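Local coordinates for VP4 CORE protein (Bluetongue virus, PDB 2JHP) that caps viral messenger RNA inside the virus core, carrying several steps of cap synthesis and methylation in a single chain, at residues G116-M128 and I474-K486. Sequence-based numbering, arbitrary orientation.
Sequences GFGDALRNYAFKM and ILFLMWRYPDIVK. With GUN (guanine), chain E; SAH (S-adenosyl-L-homocysteine), chain B.
The Tyr124 ring is covered on both faces: Leu477 CD2 lies over one, 3.9 Å from the ring centroid and 27° off its normal, a CH-pi contact, while Met128 CG lies on the opposite face, nearer the ring's margin than its centre. At its edge, Tyr124 CE1 meets Tyr481 CE1 at 3.6 Å, the ring planes inclined at 53°. Both hydroxyls hydrogen-bond to Glu505 OE2, which ties the rings together at their polar ends. The Met128 chain, bent about CB-CG, delivers CE to Tyr481 CE2 at 3.5 Å. The axes of 116-128 and 474-480 come within 11.0 Å, at 49°. The domain is a Rossmann-like methyltransferase: it binds S-adenosyl-L-homocysteine, and Leu121 and Tyr124 pack on strands 433-437 and 499-503 of a seven-stranded sheet ordered 3-2-1-4-5-7-6, with 499-503 antiparallel to its neighbours. In the turn after helix 470-480, Ile484 CG2 sits 3.5 Å from Tyr124 CA. Toward the other end, Ile474 CD1 fits between Ala120 CB and Leu121 CD2; Ile474 CG1 meets the CD1-CE1 edge of Phe117, while guanine N2 lies in the ring plane by CD2, on the other edge. Arg122 NE and NH2 hold the ligand carboxylate oxygens O (2.9 Å from NE) and OXT; NH1 salt-bridges Asp119 OD1.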
loop_
_atom_site.group_PDB
_atom_site.type_symbol
_atom_site.label_atom_id
_atom_site.label_comp_id
_atom_site.label_asym_id
_atom_site.label_seq_id
_atom_site.Cartn_x
_atom_site.Cartn_y
_atom_site.Cartn_z
ATOM N N GLY A 116 -4.219 -3.670 -6.918
ATOM C CA GLY A 116 -5.645 -3.385 -6.827
ATOM C C GLY A 116 -6.183 -3.683 -5.443
ATOM O O GLY A 116 -6.958 -2.899 -4.884
ATOM N N PHE A 117 -5.757 -4.811 -4.885
ATOM C CA PHE A 117 -6.181 -5.192 -3.555
ATOM C C PHE A 117 -5.721 -4.168 -2.506
ATOM O O PHE A 117 -6.539 -3.602 -1.776
ATOM C CB PHE A 117 -5.712 -6.606 -3.217
ATOM C CG PHE A 117 -5.877 -6.961 -1.793
ATOM C CD1 PHE A 117 -7.119 -7.112 -1.249
ATOM C CD2 PHE A 117 -4.787 -7.144 -0.999
ATOM C CE1 PHE A 117 -7.277 -7.443 0.079
ATOM C CE2 PHE A 117 -4.914 -7.483 0.334
ATOM C CZ PHE A 117 -6.176 -7.637 0.881
ATOM N N GLY A 118 -4.415 -3.923 -2.451
ATOM C CA GLY A 118 -3.862 -2.925 -1.541
ATOM C C GLY A 118 -4.431 -1.524 -1.699
ATOM O O GLY A 118 -4.588 -0.820 -0.711
ATOM N N ASP A 119 -4.738 -1.132 -2.936
ATOM C CA ASP A 119 -5.238 0.210 -3.251
ATOM C C ASP A 119 -6.663 0.429 -2.775
ATOM O O ASP A 119 -7.036 1.540 -2.408
ATOM C CB ASP A 119 -5.204 0.480 -4.763
ATOM C CG ASP A 119 -3.796 0.740 -5.302
ATOM O OD1 ASP A 119 -2.783 0.571 -4.587
ATOM O OD2 ASP A 119 -3.722 1.104 -6.488
ATOM N N ALA A 120 -7.457 -0.630 -2.825
ATOM C CA ALA A 120 -8.817 -0.572 -2.361
ATOM C C ALA A 120 -8.828 -0.369 -0.848
ATOM O O ALA A 120 -9.554 0.476 -0.345
ATOM C CB ALA A 120 -9.554 -1.813 -2.761
ATOM N N LEU A 121 -7.990 -1.106 -0.132
ATOM C CA LEU A 121 -7.848 -0.922 1.305
ATOM C C LEU A 121 -7.264 0.436 1.670
ATOM O O LEU A 121 -7.612 0.997 2.699
ATOM C CB LEU A 121 -6.984 -2.024 1.914
ATOM C CG LEU A 121 -7.485 -3.465 1.848
ATOM C CD1 LEU A 121 -6.622 -4.359 2.759
ATOM C CD2 LEU A 121 -8.956 -3.580 2.225
ATOM N N ARG A 122 -6.364 0.958 0.844
ATOM C CA ARG A 122 -5.711 2.209 1.170
ATOM C C ARG A 122 -6.637 3.391 0.929
ATOM O O ARG A 122 -6.573 4.387 1.656
ATOM C CB ARG A 122 -4.418 2.383 0.388
ATOM C CG ARG A 122 -3.404 3.286 1.104
ATOM C CD ARG A 122 -2.077 3.435 0.362
ATOM N NE ARG A 122 -1.430 2.140 0.181
ATOM C CZ ARG A 122 -1.506 1.431 -0.934
ATOM N NH1 ARG A 122 -2.191 1.915 -1.958
ATOM N NH2 ARG A 122 -0.906 0.250 -1.014
ATOM N N ASN A 123 -7.501 3.285 -0.080
ATOM C CA ASN A 123 -8.440 4.356 -0.367
ATOM C C ASN A 123 -9.448 4.500 0.733
ATOM O O ASN A 123 -9.709 5.592 1.149
ATOM C CB ASN A 123 -9.078 4.199 -1.745
ATOM C CG ASN A 123 -8.060 4.367 -2.887
ATOM O OD1 ASN A 123 -6.900 4.755 -2.675
ATOM N ND2 ASN A 123 -8.496 4.065 -4.103
ATOM N N TYR A 124 -9.950 3.389 1.253
ATOM C CA TYR A 124 -10.816 3.422 2.434
ATOM C C TYR A 124 -10.096 4.142 3.582
ATOM O O TYR A 124 -10.699 4.975 4.289
ATOM C CB TYR A 124 -11.241 2.003 2.851
ATOM C CG TYR A 124 -11.814 1.902 4.259
ATOM C CD1 TYR A 124 -13.157 2.200 4.515
ATOM C CD2 TYR A 124 -11.010 1.503 5.338
ATOM C CE1 TYR A 124 -13.686 2.104 5.801
ATOM C CE2 TYR A 124 -11.531 1.406 6.638
ATOM C CZ TYR A 124 -12.871 1.711 6.862
ATOM O OH TYR A 124 -13.393 1.627 8.146
ATOM N N ALA A 125 -8.805 3.825 3.734
ATOM C CA ALA A 125 -7.974 4.383 4.800
ATOM C C ALA A 125 -7.722 5.885 4.662
ATOM O O ALA A 125 -7.580 6.574 5.675
ATOM C CB ALA A 125 -6.650 3.625 4.928
ATOM N N PHE A 126 -7.670 6.393 3.430
ATOM C CA PHE A 126 -7.485 7.831 3.222
ATOM C C PHE A 126 -8.769 8.572 3.574
ATOM O O PHE A 126 -8.732 9.751 3.947
ATOM C CB PHE A 126 -7.058 8.152 1.787
ATOM C CG PHE A 126 -5.602 7.913 1.518
ATOM C CD1 PHE A 126 -5.196 6.959 0.582
ATOM C CD2 PHE A 126 -4.617 8.645 2.196
ATOM C CE1 PHE A 126 -3.830 6.735 0.326
ATOM C CE2 PHE A 126 -3.247 8.425 1.944
ATOM C CZ PHE A 126 -2.860 7.463 1.007
ATOM N N LYS A 127 -9.896 7.871 3.461
ATOM C CA LYS A 127 -11.200 8.436 3.810
ATOM C C LYS A 127 -11.399 8.466 5.318
ATOM O O LYS A 127 -12.074 9.355 5.836
ATOM C CB LYS A 127 -12.348 7.659 3.149
ATOM C CG LYS A 127 -12.360 7.709 1.622
ATOM C CD LYS A 127 -12.419 9.148 1.127
ATOM C CE LYS A 127 -12.270 9.251 -0.379
ATOM N NZ LYS A 127 -11.926 10.654 -0.784
ATOM N N MET A 128 -10.790 7.513 6.020
ATOM C CA MET A 128 -11.055 7.335 7.442
ATOM C C MET A 128 -9.895 7.663 8.388
ATOM O O MET A 128 -10.082 7.651 9.602
ATOM C CB MET A 128 -11.573 5.920 7.719
ATOM C CG MET A 128 -12.784 5.503 6.900
ATOM S SD MET A 128 -14.271 6.417 7.316
ATOM C CE MET A 128 -15.466 5.608 6.265
ATOM N N ILE A 474 -12.737 -6.989 1.727
ATOM C CA ILE A 474 -13.086 -6.263 0.512
ATOM C C ILE A 474 -14.597 -6.336 0.248
ATOM O O ILE A 474 -15.231 -5.334 -0.054
ATOM C CB ILE A 474 -12.274 -6.767 -0.699
ATOM C CG1 ILE A 474 -10.784 -6.387 -0.558
ATOM C CG2 ILE A 474 -12.880 -6.282 -2.015
ATOM C CD1 ILE A 474 -10.384 -4.941 -0.963
ATOM N N LEU A 475 -15.156 -7.531 0.383
ATOM C CA LEU A 475 -16.574 -7.770 0.191
ATOM C C LEU A 475 -17.422 -6.991 1.200
ATOM O O LEU A 475 -18.519 -6.526 0.878
ATOM C CB LEU A 475 -16.846 -9.269 0.313
ATOM C CG LEU A 475 -16.958 -10.119 -0.959
ATOM C CD1 LEU A 475 -16.818 -9.322 -2.257
ATOM C CD2 LEU A 475 -16.007 -11.285 -0.918
ATOM N N PHE A 476 -16.910 -6.865 2.419
ATOM C CA PHE A 476 -17.527 -6.028 3.423
ATOM C C PHE A 476 -17.585 -4.571 2.957
ATOM O O PHE A 476 -18.628 -3.925 3.073
ATOM C CB PHE A 476 -16.777 -6.131 4.746
ATOM C CG PHE A 476 -17.469 -5.437 5.882
ATOM C CD1 PHE A 476 -18.554 -6.038 6.523
ATOM C CD2 PHE A 476 -17.055 -4.181 6.308
ATOM C CE1 PHE A 476 -19.194 -5.411 7.572
ATOM C CE2 PHE A 476 -17.692 -3.551 7.353
ATOM C CZ PHE A 476 -18.764 -4.170 7.988
ATOM N N LEU A 477 -16.474 -4.074 2.423
ATOM C CA LEU A 477 -16.387 -2.690 1.962
ATOM C C LEU A 477 -17.153 -2.473 0.679
ATOM O O LEU A 477 -17.693 -1.402 0.477
ATOM C CB LEU A 477 -14.921 -2.233 1.801
ATOM C CG LEU A 477 -14.095 -2.169 3.088
ATOM C CD1 LEU A 477 -12.593 -2.191 2.825
ATOM C CD2 LEU A 477 -14.509 -0.954 3.899
ATOM N N MET A 478 -17.200 -3.473 -0.191
ATOM C CA MET A 478 -18.091 -3.396 -1.340
ATOM C C MET A 478 -19.528 -3.086 -0.852
ATOM O O MET A 478 -20.237 -2.242 -1.413
ATOM C CB MET A 478 -18.076 -4.678 -2.164
ATOM C CG MET A 478 -16.919 -4.745 -3.126
ATOM S SD MET A 478 -16.987 -6.201 -4.183
ATOM C CE MET A 478 -15.386 -6.118 -4.971
ATOM N N TRP A 479 -19.907 -3.757 0.233
ATOM C CA TRP A 479 -21.268 -3.777 0.747
ATOM C C TRP A 479 -21.637 -2.526 1.542
ATOM O O TRP A 479 -22.737 -2.010 1.394
ATOM C CB TRP A 479 -21.417 -5.039 1.597
ATOM C CG TRP A 479 -22.711 -5.243 2.287
ATOM C CD1 TRP A 479 -23.950 -5.064 1.777
ATOM C CD2 TRP A 479 -22.885 -5.734 3.617
ATOM N NE1 TRP A 479 -24.902 -5.384 2.718
ATOM C CE2 TRP A 479 -24.271 -5.802 3.858
ATOM C CE3 TRP A 479 -21.999 -6.111 4.638
ATOM C CZ2 TRP A 479 -24.798 -6.229 5.080
ATOM C CZ3 TRP A 479 -22.520 -6.536 5.853
ATOM C CH2 TRP A 479 -23.905 -6.584 6.065
ATOM N N ARG A 480 -20.704 -2.054 2.370
ATOM C CA ARG A 480 -20.905 -0.910 3.257
ATOM C C ARG A 480 -20.521 0.432 2.606
ATOM O O ARG A 480 -21.172 1.453 2.850
ATOM C CB ARG A 480 -20.132 -1.122 4.572
ATOM C CG ARG A 480 -20.224 0.021 5.593
ATOM C CD ARG A 480 -21.210 -0.261 6.705
ATOM N NE ARG A 480 -20.585 -0.903 7.864
ATOM C CZ ARG A 480 -21.255 -1.567 8.809
ATOM N NH1 ARG A 480 -22.582 -1.696 8.740
ATOM N NH2 ARG A 480 -20.598 -2.109 9.824
ATOM N N TYR A 481 -19.475 0.431 1.784
ATOM C CA TYR A 481 -19.020 1.657 1.129
ATOM C C TYR A 481 -18.894 1.501 -0.386
ATOM O O TYR A 481 -17.785 1.469 -0.914
ATOM C CB TYR A 481 -17.694 2.125 1.723
ATOM C CG TYR A 481 -17.730 2.395 3.206
ATOM C CD1 TYR A 481 -17.246 1.460 4.112
ATOM C CD2 TYR A 481 -18.241 3.595 3.704
ATOM C CE1 TYR A 481 -17.264 1.700 5.479
ATOM C CE2 TYR A 481 -18.272 3.853 5.080
ATOM C CZ TYR A 481 -17.779 2.895 5.963
ATOM O OH TYR A 481 -17.805 3.140 7.320
ATOM N N PRO A 482 -20.039 1.418 -1.089
ATOM C CA PRO A 482 -20.148 1.183 -2.531
ATOM C C PRO A 482 -19.359 2.095 -3.483
ATOM O O PRO A 482 -19.092 1.682 -4.607
ATOM C CB PRO A 482 -21.646 1.331 -2.783
ATOM C CG PRO A 482 -22.251 0.911 -1.510
ATOM C CD PRO A 482 -21.376 1.519 -0.477
ATOM N N ASP A 483 -18.997 3.308 -3.083
ATOM C CA ASP A 483 -18.105 4.093 -3.950
ATOM C C ASP A 483 -16.719 4.340 -3.399
ATOM O O ASP A 483 -15.934 5.075 -4.003
ATOM C CB ASP A 483 -18.732 5.409 -4.402
ATOM C CG ASP A 483 -19.306 5.336 -5.814
ATOM O OD1 ASP A 483 -19.885 6.344 -6.265
ATOM O OD2 ASP A 483 -19.177 4.277 -6.472
ATOM N N ILE A 484 -16.412 3.727 -2.257
ATOM C CA ILE A 484 -15.027 3.564 -1.853
ATOM C C ILE A 484 -14.477 2.327 -2.565
ATOM O O ILE A 484 -13.409 2.391 -3.175
ATOM C CB ILE A 484 -14.831 3.480 -0.318
ATOM C CG1 ILE A 484 -15.353 4.753 0.354
ATOM C CG2 ILE A 484 -13.359 3.327 0.012
ATOM C CD1 ILE A 484 -15.176 4.811 1.868
ATOM N N VAL A 485 -15.214 1.216 -2.506
ATOM C CA VAL A 485 -14.804 -0.025 -3.181
ATOM C C VAL A 485 -15.928 -0.515 -4.080
ATOM O O VAL A 485 -16.942 -1.021 -3.605
ATOM C CB VAL A 485 -14.364 -1.143 -2.174
ATOM C CG1 VAL A 485 -13.805 -2.351 -2.901
ATOM C CG2 VAL A 485 -13.321 -0.623 -1.184
ATOM N N LYS A 486 -15.737 -0.346 -5.382
ATOM C CA LYS A 486 -16.755 -0.669 -6.377
ATOM C C LYS A 486 -16.915 -2.182 -6.548
ATOM O O LYS A 486 -16.008 -2.946 -6.232
ATOM C CB LYS A 486 -16.393 -0.045 -7.727
ATOM C CG LYS A 486 -16.356 1.467 -7.756
ATOM C CD LYS A 486 -15.753 1.928 -9.073
ATOM C CE LYS A 486 -15.243 3.354 -9.000
ATOM N NZ LYS A 486 -16.345 4.346 -9.122
HETATM N N9 GUN E . 0.318 -2.405 -2.749
HETATM C C8 GUN E . 1.535 -2.018 -2.369
HETATM N N7 GUN E . 2.117 -3.007 -1.686
HETATM C C5 GUN E . 1.271 -4.036 -1.632
HETATM C C6 GUN E . 1.338 -5.309 -1.063
HETATM O O6 GUN E . 2.343 -5.676 -0.456
HETATM N N1 GUN E . 0.243 -6.174 -1.190
HETATM C C2 GUN E . -0.890 -5.723 -1.885
HETATM N N2 GUN E . -1.939 -6.511 -2.025
HETATM N N3 GUN E . -0.919 -4.490 -2.418
HETATM C C4 GUN E . 0.122 -3.648 -2.311
HETATM N N SAH B . 2.122 0.620 4.119
HETATM C CA SAH B . 2.420 0.688 2.654
HETATM C CB SAH B . 3.721 0.002 2.226
HETATM C CG SAH B . 4.291 -1.137 3.051
HETATM S SD SAH B . 5.983 -1.518 2.519
HETATM C C SAH B . 1.256 0.225 1.793
HETATM O O SAH B . 0.101 0.557 2.073
HETATM O OXT SAH B . 1.441 -0.457 0.785
HETATM C "C5'" SAH B . 6.446 -1.870 4.240
HETATM C "C4'" SAH B . 7.248 -0.750 4.880
HETATM O "O4'" SAH B . 6.984 -0.674 6.266
HETATM C "C3'" SAH B . 8.754 -0.944 4.720
HETATM O "O3'" SAH B . 9.295 0.327 4.397
HETATM C "C2'" SAH B . 9.232 -1.354 6.105
HETATM O "O2'" SAH B . 10.518 -0.883 6.405
HETATM C "C1'" SAH B . 8.202 -0.671 7.004
HETATM N N9 SAH B . 8.069 -1.315 8.330
HETATM C C8 SAH B . 8.133 -2.658 8.621
HETATM N N7 SAH B . 7.968 -2.822 9.959
HETATM C C5 SAH B . 7.801 -1.605 10.529
HETATM C C6 SAH B . 7.587 -1.191 11.847
HETATM N N6 SAH B . 7.514 -2.086 12.829
HETATM N N1 SAH B . 7.437 0.154 12.133
HETATM C C2 SAH B . 7.500 1.088 11.114
HETATM N N3 SAH B . 7.711 0.683 9.808
HETATM C C4 SAH B . 7.861 -0.643 9.515
#